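Local coordinates for CRISPR-associated endonuclease C2c1 (Alicyclobacillus acidoterrestris, PDB 5U31), which uses a guide RNA to recognise PAM-flanked target DNA and cuts it in its RuvC nuclease centre, as part of a bacterial CRISPR immune system, at residues R80-H86 and G187-R193; E39-L44 and E72-L77; L99-L103 and V179-L183. The protein carries 3 engineered substitutions. All coordinates share one frame; numbering follows the deposited sequence.

Contact 1: residues R80-H86 and G187-R193. With SO4 (sulfate ion), chain F.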
loop_
_atom_site.group_PDB
_atom_site.type_symbol
_atom_site.label_atom_id
_atom_site.label_comp_id
_atom_site.label_asym_id
_atom_site.label_seq_id
_atom_site.Cartn_x
_atom_site.Cartn_y
_atom_site.Cartn_z
ATOM N N ARG A 80 31.216 -21.039 31.164
ATOM C CA ARG A 80 32.119 -19.918 30.934
ATOM C C ARG A 80 32.969 -19.629 32.166
ATOM O O ARG A 80 34.168 -19.349 32.046
ATOM C CB ARG A 80 31.317 -18.685 30.518
ATOM C CG ARG A 80 32.132 -17.409 30.381
ATOM C CD ARG A 80 33.355 -17.616 29.510
ATOM N NE ARG A 80 33.012 -17.877 28.120
ATOM C CZ ARG A 80 33.898 -17.885 27.135
ATOM N NH1 ARG A 80 35.173 -17.639 27.392
ATOM N NH2 ARG A 80 33.506 -18.130 25.893
ATOM N N GLN A 81 32.369 -19.684 33.358
ATOM C CA GLN A 81 33.152 -19.529 34.579
ATOM C C GLN A 81 34.285 -20.545 34.624
ATOM O O GLN A 81 35.409 -20.217 35.022
ATOM C CB GLN A 81 32.254 -19.670 35.807
ATOM C CG GLN A 81 31.209 -18.576 35.948
ATOM C CD GLN A 81 30.295 -18.784 37.145
ATOM O OE1 GLN A 81 29.895 -19.904 37.454
ATOM N NE2 GLN A 81 29.967 -17.699 37.828
ATOM N N VAL A 82 34.009 -21.780 34.202
ATOM C CA VAL A 82 35.037 -22.816 34.166
ATOM C C VAL A 82 36.100 -22.475 33.129
ATOM O O VAL A 82 37.302 -22.647 33.370
ATOM C CB VAL A 82 34.389 -24.187 33.894
ATOM C CG1 VAL A 82 35.441 -25.247 33.629
ATOM C CG2 VAL A 82 33.509 -24.591 35.057
ATOM N N GLU A 83 35.678 -21.973 31.968
ATOM C CA GLU A 83 36.624 -21.636 30.911
ATOM C C GLU A 83 37.510 -20.467 31.319
ATOM O O GLU A 83 38.711 -20.459 31.027
ATOM C CB GLU A 83 35.871 -21.314 29.623
ATOM C CG GLU A 83 36.580 -21.747 28.361
ATOM C CD GLU A 83 35.804 -21.380 27.115
ATOM O OE1 GLU A 83 36.301 -20.549 26.325
ATOM O OE2 GLU A 83 34.690 -21.914 26.928
ATOM N N ASN A 84 36.938 -19.474 31.994
ATOM C CA ASN A 84 37.719 -18.349 32.485
ATOM C C ASN A 84 38.528 -18.688 33.729
ATOM O O ASN A 84 39.197 -17.800 34.270
ATOM C CB ASN A 84 36.804 -17.158 32.780
ATOM C CG ASN A 84 36.041 -16.694 31.561
ATOM O OD1 ASN A 84 36.405 -17.006 30.428
ATOM N ND2 ASN A 84 34.974 -15.936 31.788
ATOM N N GLY A 85 38.482 -19.936 34.191
ATOM C CA GLY A 85 39.249 -20.348 35.356
ATOM C C GLY A 85 38.903 -19.569 36.603
ATOM O O GLY A 85 39.802 -19.146 37.342
ATOM N N HIS A 86 37.613 -19.363 36.849
ATOM C CA HIS A 86 37.174 -18.504 37.939
ATOM C C HIS A 86 37.372 -19.210 39.272
ATOM O O HIS A 86 36.861 -20.314 39.484
ATOM C CB HIS A 86 35.711 -18.114 37.746
ATOM C CG HIS A 86 35.210 -17.138 38.765
ATOM N ND1 HIS A 86 35.849 -15.945 39.028
ATOM C CD2 HIS A 86 34.135 -17.178 39.586
ATOM C CE1 HIS A 86 35.188 -15.293 39.967
ATOM N NE2 HIS A 86 34.144 -16.019 40.323
ATOM N N GLY A 187 33.444 -14.207 37.373
ATOM C CA GLY A 187 34.229 -14.947 36.404
ATOM C C GLY A 187 33.717 -14.907 34.987
ATOM O O GLY A 187 34.138 -15.728 34.168
ATOM N N LEU A 188 32.811 -13.984 34.670
ATOM C CA LEU A 188 32.281 -13.819 33.325
ATOM C C LEU A 188 32.908 -12.633 32.601
ATOM O O LEU A 188 32.237 -11.980 31.793
ATOM C CB LEU A 188 30.763 -13.660 33.380
ATOM C CG LEU A 188 30.014 -14.775 34.107
ATOM C CD1 LEU A 188 28.609 -14.325 34.465
ATOM C CD2 LEU A 188 29.984 -16.038 33.249
ATOM N N LYS A 189 34.182 -12.337 32.883
ATOM C CA LYS A 189 34.814 -11.162 32.284
ATOM C C LYS A 189 34.806 -11.236 30.768
ATOM O O LYS A 189 34.469 -10.226 30.124
ATOM C CB LYS A 189 36.231 -10.982 32.832
ATOM C CG LYS A 189 36.943 -9.768 32.263
ATOM C CD LYS A 189 36.209 -8.488 32.622
ATOM C CE LYS A 189 37.029 -7.268 32.244
ATOM N NZ LYS A 189 37.351 -7.282 30.797
ATOM N N PRO A 190 35.158 -12.345 30.139
ATOM C CA PRO A 190 34.617 -12.594 28.801
ATOM C C PRO A 190 33.298 -13.332 28.946
ATOM O O PRO A 190 33.273 -14.476 29.408
ATOM C CB PRO A 190 35.698 -13.449 28.121
ATOM C CG PRO A 190 36.847 -13.516 29.108
ATOM C CD PRO A 190 36.247 -13.281 30.452
ATOM N N LEU A 191 32.189 -12.674 28.619
ATOM C CA LEU A 191 30.909 -13.373 28.607
ATOM C C LEU A 191 30.780 -14.216 27.348
ATOM O O LEU A 191 30.531 -15.425 27.419
ATOM C CB LEU A 191 29.759 -12.369 28.695
ATOM C CG LEU A 191 28.429 -12.744 29.364
ATOM C CD1 LEU A 191 27.273 -12.113 28.609
ATOM C CD2 LEU A 191 28.221 -14.243 29.508
HETATM N N MSE A 192 30.968 -13.592 26.191
HETATM C CA MSE A 192 30.794 -14.243 24.905
HETATM C C MSE A 192 32.122 -14.417 24.203
HETATM O O MSE A 192 33.161 -13.992 24.701
HETATM C CB MSE A 192 29.859 -13.428 24.022
HETATM C CG MSE A 192 28.527 -13.120 24.651
HETATM SE SE MSE A 192 27.667 -11.640 23.730
HETATM C CE MSE A 192 26.020 -11.563 24.755
ATOM N N ARG A 193 32.079 -15.022 23.026
ATOM C CA ARG A 193 33.275 -15.231 22.233
ATOM C C ARG A 193 33.356 -14.187 21.131
ATOM O O ARG A 193 32.346 -13.627 20.701
ATOM C CB ARG A 193 33.283 -16.636 21.633
ATOM C CG ARG A 193 32.748 -17.685 22.590
ATOM C CD ARG A 193 32.860 -19.084 22.035
ATOM N NE ARG A 193 33.979 -19.785 22.647
ATOM C CZ ARG A 193 33.881 -20.500 23.761
ATOM N NH1 ARG A 193 32.710 -20.615 24.369
ATOM N NH2 ARG A 193 34.948 -21.104 24.259
HETATM S S SO4 F . 29.353 -20.118 24.113
HETATM O O1 SO4 F . 27.939 -20.286 23.790
HETATM O O2 SO4 F . 29.632 -20.826 25.360
HETATM O O3 SO4 F . 30.164 -20.665 23.028
HETATM O O4 SO4 F . 29.678 -18.705 24.290
#
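Asn84 and His86 meet Gly187 where two Schellman motifs back onto each other: Gly85 ends helix 66-83 with positive phi, and Gly187 does the same for helix 176-185. This is the tightly packed part. Gly187 CA lies over the face of the His86 imidazole, a CH-pi contact 3.5 Å from the ring centroid, and His86 NE2 is hydrogen-bonded to Pro89 O, which helps hold the ring. Asn84 ND2 gives one hydrogen to Gly187 O and the other to Pro190 O, the second at 3.3 Å; both acceptors lie in the plane of the amide, which fixes its rotation. Leu188 CD2 packs 3.8 Å from Arg80 CG. Arg80 then bends at chi2 and chi3 (51° and 67°), which turns its guanidinium back toward Asn84, and NH1 reaches OD1 in a weak bond.

Toward solvent the contact becomes looser and ionic. Arg193 crosses the exposed Glu83 at about a right angle in a salt bridge, Arg193 NH2 donating to Glu83 OE2 at 2.8 Å on the syn side of the carboxylate, while Arg80 and Arg193 converge near a bound sulfate. Arg193 NH1 donates to sulfate O3 at 2.9 Å, the anion lying at the edge of the guanidinium.

Contact 2: residues E39-L44 and E72-L77. With SO4 (sulfate ion), chain F.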
loop_
_atom_site.group_PDB
_atom_site.type_symbol
_atom_site.label_atom_id
_atom_site.label_comp_id
_atom_site.label_asym_id
_atom_site.label_seq_id
_atom_site.Cartn_x
_atom_site.Cartn_y
_atom_site.Cartn_z
ATOM N N GLU A 39 21.340 -15.318 19.193
ATOM C CA GLU A 39 20.966 -16.401 20.096
ATOM C C GLU A 39 21.425 -16.124 21.524
ATOM O O GLU A 39 20.712 -16.462 22.475
ATOM C CB GLU A 39 21.538 -17.717 19.575
ATOM C CG GLU A 39 21.151 -18.947 20.356
ATOM C CD GLU A 39 21.688 -20.206 19.714
ATOM O OE1 GLU A 39 21.588 -20.326 18.476
ATOM O OE2 GLU A 39 22.231 -21.062 20.443
ATOM N N TRP A 40 22.589 -15.486 21.696
ATOM C CA TRP A 40 23.036 -15.102 23.034
ATOM C C TRP A 40 22.075 -14.107 23.665
ATOM O O TRP A 40 21.685 -14.252 24.829
ATOM C CB TRP A 40 24.442 -14.507 22.974
ATOM C CG TRP A 40 25.470 -15.397 23.572
ATOM C CD1 TRP A 40 26.399 -16.135 22.909
ATOM C CD2 TRP A 40 25.661 -15.669 24.964
ATOM N NE1 TRP A 40 27.163 -16.844 23.798
ATOM C CE2 TRP A 40 26.730 -16.574 25.068
ATOM C CE3 TRP A 40 25.032 -15.232 26.132
ATOM C CZ2 TRP A 40 27.184 -17.050 26.292
ATOM C CZ3 TRP A 40 25.485 -15.703 27.343
ATOM C CH2 TRP A 40 26.548 -16.605 27.415
ATOM N N LEU A 41 21.695 -13.076 22.906
ATOM C CA LEU A 41 20.763 -12.078 23.415
ATOM C C LEU A 41 19.450 -12.715 23.856
ATOM O O LEU A 41 18.881 -12.327 24.884
ATOM C CB LEU A 41 20.514 -11.011 22.352
ATOM C CG LEU A 41 21.693 -10.092 22.036
ATOM C CD1 LEU A 41 21.364 -9.197 20.850
ATOM C CD2 LEU A 41 22.049 -9.263 23.259
ATOM N N SER A 42 18.960 -13.702 23.099
ATOM C CA SER A 42 17.686 -14.328 23.443
ATOM C C SER A 42 17.769 -15.097 24.754
ATOM O O SER A 42 16.768 -15.200 25.470
ATOM C CB SER A 42 17.227 -15.252 22.316
ATOM O OG SER A 42 18.162 -16.291 22.089
ATOM N N LEU A 43 18.940 -15.644 25.087
ATOM C CA LEU A 43 19.081 -16.329 26.367
ATOM C C LEU A 43 19.148 -15.335 27.520
ATOM O O LEU A 43 18.551 -15.565 28.577
ATOM C CB LEU A 43 20.313 -17.230 26.354
ATOM C CG LEU A 43 20.297 -18.319 25.279
ATOM C CD1 LEU A 43 21.595 -19.086 25.292
ATOM C CD2 LEU A 43 19.127 -19.253 25.485
ATOM N N LEU A 44 19.874 -14.226 27.344
ATOM C CA LEU A 44 19.888 -13.202 28.386
ATOM C C LEU A 44 18.483 -12.693 28.679
ATOM O O LEU A 44 18.168 -12.360 29.827
ATOM C CB LEU A 44 20.791 -12.040 27.979
ATOM C CG LEU A 44 22.239 -12.387 27.643
ATOM C CD1 LEU A 44 22.977 -11.160 27.135
ATOM C CD2 LEU A 44 22.937 -12.989 28.856
ATOM N N GLU A 72 19.265 -23.063 29.836
ATOM C CA GLU A 72 20.342 -23.028 28.856
ATOM C C GLU A 72 21.290 -21.871 29.122
ATOM O O GLU A 72 22.502 -21.996 28.914
ATOM C CB GLU A 72 19.762 -22.929 27.447
ATOM C CG GLU A 72 20.796 -22.918 26.343
ATOM C CD GLU A 72 20.148 -22.820 24.976
ATOM O OE1 GLU A 72 18.920 -23.042 24.895
ATOM O OE2 GLU A 72 20.857 -22.518 23.991
ATOM N N LEU A 73 20.753 -20.735 29.567
ATOM C CA LEU A 73 21.603 -19.607 29.923
ATOM C C LEU A 73 22.594 -20.008 31.006
ATOM O O LEU A 73 23.805 -19.801 30.866
ATOM C CB LEU A 73 20.741 -18.434 30.385
ATOM C CG LEU A 73 21.253 -16.996 30.292
ATOM C CD1 LEU A 73 20.992 -16.285 31.601
ATOM C CD2 LEU A 73 22.721 -16.904 29.898
ATOM N N LEU A 74 22.094 -20.610 32.086
ATOM C CA LEU A 74 22.962 -20.990 33.192
ATOM C C LEU A 74 24.009 -22.004 32.751
ATOM O O LEU A 74 25.160 -21.947 33.200
ATOM C CB LEU A 74 22.121 -21.538 34.342
ATOM C CG LEU A 74 21.280 -20.482 35.056
ATOM C CD1 LEU A 74 20.313 -21.141 36.003
ATOM C CD2 LEU A 74 22.182 -19.522 35.803
ATOM N N GLU A 75 23.633 -22.932 31.865
ATOM C CA GLU A 75 24.605 -23.883 31.330
ATOM C C GLU A 75 25.767 -23.167 30.655
ATOM O O GLU A 75 26.928 -23.559 30.820
ATOM C CB GLU A 75 23.928 -24.833 30.344
ATOM C CG GLU A 75 23.348 -26.096 30.951
ATOM C CD GLU A 75 22.843 -27.055 29.884
ATOM O OE1 GLU A 75 21.616 -27.100 29.648
ATOM O OE2 GLU A 75 23.681 -27.745 29.264
ATOM N N ARG A 76 25.477 -22.111 29.888
ATOM C CA ARG A 76 26.548 -21.345 29.258
ATOM C C ARG A 76 27.351 -20.559 30.285
ATOM O O ARG A 76 28.584 -20.504 30.203
ATOM C CB ARG A 76 25.980 -20.399 28.206
ATOM C CG ARG A 76 25.440 -21.090 26.983
ATOM C CD ARG A 76 25.363 -20.128 25.820
ATOM N NE ARG A 76 24.554 -20.661 24.732
ATOM C CZ ARG A 76 24.437 -20.085 23.541
ATOM N NH1 ARG A 76 25.086 -18.958 23.283
ATOM N NH2 ARG A 76 23.675 -20.639 22.609
ATOM N N LEU A 77 26.674 -19.933 31.248
ATOM C CA LEU A 77 27.379 -19.107 32.224
ATOM C C LEU A 77 28.289 -19.952 33.101
ATOM O O LEU A 77 29.441 -19.579 33.353
ATOM C CB LEU A 77 26.382 -18.328 33.081
ATOM C CG LEU A 77 25.411 -17.403 32.350
ATOM C CD1 LEU A 77 24.622 -16.543 33.325
ATOM C CD2 LEU A 77 26.153 -16.540 31.350
HETATM S S SO4 F . 29.353 -20.118 24.113
HETATM O O1 SO4 F . 27.939 -20.286 23.790
HETATM O O2 SO4 F . 29.632 -20.826 25.360
HETATM O O3 SO4 F . 30.164 -20.665 23.028
HETATM O O4 SO4 F . 29.678 -18.705 24.290
#
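With CG anti to the carbonyl carbon (chi1 -70°) and the chain extended from there to NE, Arg76 reaches straight across to helix 39-44, sliding past Trp40 in the opposite direction. Glu39, whose CG is turned away from its backbone N (chi1 -176°), extends to meet the arginine at about a right angle. The result is a salt bridge between Glu39 OE2 and Arg76 NH2, with the oxygen at the guanidinium edge; as a hydrogen bond it is weak because the N-H points poorly at it.

Trp40 takes the other end of the group. Arg76 CZ sits over the five-membered ring, 4.4 Å from its centroid, in a cation-pi contact. The planes stand 85° apart, so the guanidinium is upright on the indole, with NH1 down toward the face. Arg76 CD adds an off-centre CH-pi contact with the six-membered ring, and Leu43 CD1 covers one guanidinium face, 3.4 Å from Arg76 NE.

Beside the charged groups the segments meet through leucines and the indole, the axes of segments 39-44 and 72-77 passing at 9.8 Å. Leu73 CD2 lies 4.0 Å from Trp40 CZ3 and also touches Leu44 CD2, while Leu77 CD2 comes to the indole edge.

Trp40 NE1 donates to sulfate O4 at 3.2 Å, and sulfate O1 lies over the guanidinium face away from Leu43. Glu72, itself paired with Lys64, makes a long salt bridge to Arg76. The Arg76 cation thus lies among carboxylates, indole and a sulfate that Arg193 also binds, and probably eases the approach of Glu39 OE2 and Glu72 OE2.

Contact 3: residues L99-L103 and V179-L183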
loop_
_atom_site.group_PDB
_atom_site.type_symbol
_atom_site.label_atom_id
_atom_site.label_comp_id
_atom_site.label_asym_id
_atom_site.label_seq_id
_atom_site.Cartn_x
_atom_site.Cartn_y
_atom_site.Cartn_z
ATOM N N LEU A 99 21.633 -10.800 36.869
ATOM C CA LEU A 99 22.701 -10.071 36.192
ATOM C C LEU A 99 22.523 -10.128 34.681
ATOM O O LEU A 99 22.594 -9.102 33.996
ATOM C CB LEU A 99 24.061 -10.645 36.584
ATOM C CG LEU A 99 25.193 -9.666 36.911
ATOM C CD1 LEU A 99 26.546 -10.279 36.564
ATOM C CD2 LEU A 99 25.008 -8.324 36.218
ATOM N N ALA A 100 22.296 -11.329 34.143
ATOM C CA ALA A 100 22.141 -11.473 32.702
ATOM C C ALA A 100 20.978 -10.643 32.195
ATOM O O ALA A 100 21.081 -9.987 31.152
ATOM C CB ALA A 100 21.942 -12.939 32.339
ATOM N N ARG A 101 19.861 -10.651 32.924
ATOM C CA ARG A 101 18.713 -9.862 32.505
ATOM C C ARG A 101 19.017 -8.371 32.572
ATOM O O ARG A 101 18.609 -7.614 31.685
ATOM C CB ARG A 101 17.499 -10.209 33.357
ATOM C CG ARG A 101 16.297 -9.351 33.071
ATOM C CD ARG A 101 15.643 -9.718 31.759
ATOM N NE ARG A 101 14.620 -8.742 31.405
ATOM C CZ ARG A 101 13.842 -8.826 30.334
ATOM N NH1 ARG A 101 13.965 -9.851 29.504
ATOM N NH2 ARG A 101 12.942 -7.883 30.095
ATOM N N GLN A 102 19.740 -7.931 33.607
ATOM C CA GLN A 102 20.173 -6.538 33.661
ATOM C C GLN A 102 20.983 -6.181 32.427
ATOM O O GLN A 102 20.740 -5.156 31.781
ATOM C CB GLN A 102 21.013 -6.280 34.907
ATOM C CG GLN A 102 20.257 -6.225 36.202
ATOM C CD GLN A 102 21.174 -5.915 37.360
ATOM O OE1 GLN A 102 21.854 -4.887 37.368
ATOM N NE2 GLN A 102 21.217 -6.812 38.337
ATOM N N LEU A 103 21.969 -7.019 32.101
ATOM C CA LEU A 103 22.760 -6.812 30.895
ATOM C C LEU A 103 21.871 -6.724 29.665
ATOM O O LEU A 103 22.053 -5.839 28.820
ATOM C CB LEU A 103 23.774 -7.944 30.740
ATOM C CG LEU A 103 24.699 -7.851 29.531
ATOM C CD1 LEU A 103 25.604 -6.646 29.651
ATOM C CD2 LEU A 103 25.511 -9.114 29.403
ATOM N N VAL A 179 27.242 -3.412 36.243
ATOM C CA VAL A 179 26.978 -4.714 35.636
ATOM C C VAL A 179 28.274 -5.351 35.158
ATOM O O VAL A 179 28.515 -6.543 35.381
ATOM C CB VAL A 179 25.960 -4.582 34.488
ATOM C CG1 VAL A 179 25.949 -5.850 33.656
ATOM C CG2 VAL A 179 24.575 -4.301 35.043
ATOM N N LEU A 180 29.132 -4.566 34.503
ATOM C CA LEU A 180 30.411 -5.095 34.041
ATOM C C LEU A 180 31.245 -5.604 35.206
ATOM O O LEU A 180 31.787 -6.715 35.159
ATOM C CB LEU A 180 31.175 -4.026 33.264
ATOM C CG LEU A 180 30.609 -3.690 31.889
ATOM C CD1 LEU A 180 31.451 -2.614 31.231
ATOM C CD2 LEU A 180 30.553 -4.944 31.034
ATOM N N ARG A 181 31.358 -4.805 36.269
ATOM C CA ARG A 181 32.139 -5.237 37.420
ATOM C C ARG A 181 31.509 -6.451 38.089
ATOM O O ARG A 181 32.222 -7.333 38.577
ATOM C CB ARG A 181 32.302 -4.089 38.412
ATOM C CG ARG A 181 33.348 -3.073 37.998
ATOM C CD ARG A 181 33.648 -2.108 39.132
ATOM N NE ARG A 181 33.091 -0.779 38.897
ATOM C CZ ARG A 181 33.793 0.255 38.445
ATOM N NH1 ARG A 181 33.205 1.430 38.265
ATOM N NH2 ARG A 181 35.086 0.114 38.175
ATOM N N ALA A 182 30.177 -6.522 38.113
ATOM C CA ALA A 182 29.520 -7.713 38.641
ATOM C C ALA A 182 29.861 -8.935 37.798
ATOM O O ALA A 182 30.244 -9.983 38.331
ATOM C CB ALA A 182 28.007 -7.504 38.702
ATOM N N LEU A 183 29.724 -8.817 36.472
ATOM C CA LEU A 183 30.141 -9.901 35.586
ATOM C C LEU A 183 31.577 -10.323 35.871
ATOM O O LEU A 183 31.878 -11.520 35.943
ATOM C CB LEU A 183 29.984 -9.482 34.122
ATOM C CG LEU A 183 28.557 -9.437 33.563
ATOM C CD1 LEU A 183 28.488 -8.650 32.270
ATOM C CD2 LEU A 183 28.041 -10.837 33.334
#
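Leu183 N donates to Val179 O at 2.8 Å, and this routine bond of helix 176-185 lies close to the point where Leu99 presses in: Leu99 CD1 comes 3.5 Å from that same Leu183 N. No hydrogen bond crosses between the two segments, so the interface is held by apolar packing.

Leu99 does most of the work. Its two methyls sit astride Ala182 CB. CD1 meets Leu183 CD2 at 3.6 Å and lies against Ala182 CB, while CD2 reaches Val179 CG1 at 3.7 Å. With only a methyl at Ala182, Leu99 can lie close to the helix backbone, and Phe186, just past the helix end, also touches Leu99.

One turn along, Leu103 carries the contact on. Its CG is swung opposite the backbone N (chi1 -179°), and the side chain crosses both Val179 and Leu183 at about a right angle: CD1 approaches Val179 CG1 at 4.1 Å and CD2 approaches Leu183 CD1 at 4.2 Å. Val179 thus divides its branches, CG1 toward the two leucines and CG2 toward the exposed Gln102, whose OE1 passes at 3.6 Å.

The segment axes come within 10.4 Å, their directions 145° apart, an oblique antiparallel pairing. Within the helical REC1 domain, helix 118-130 closes one side, Phe125 and Leu129 touching Leu103 and Leu129 also touching Leu183. On helix 17-45, Leu44 packs against both Ala100 and Leu103.

In the fold
All three contacts lie in the REC1 domain, well away from the centre of the chain, with centres about 13 Å apart pairwise. Contact 2 closes first, joining helix 17-45 to helix 66-83. The far end of helix 66-83 then opens contact 1, which closes a loop of about a hundred residues; contact 3, between helices 93-107 and 176-185, is nested inside it. Leu191 ties the group together, touching Trp40 and Leu77 of contact 2 and Leu103 of contact 3, while Ala100 packs on Leu44 and Leu73. Contacts 1 and 2 also share one sulfate. Four helices and the loop after helix 176-185 are thus packed together in REC1.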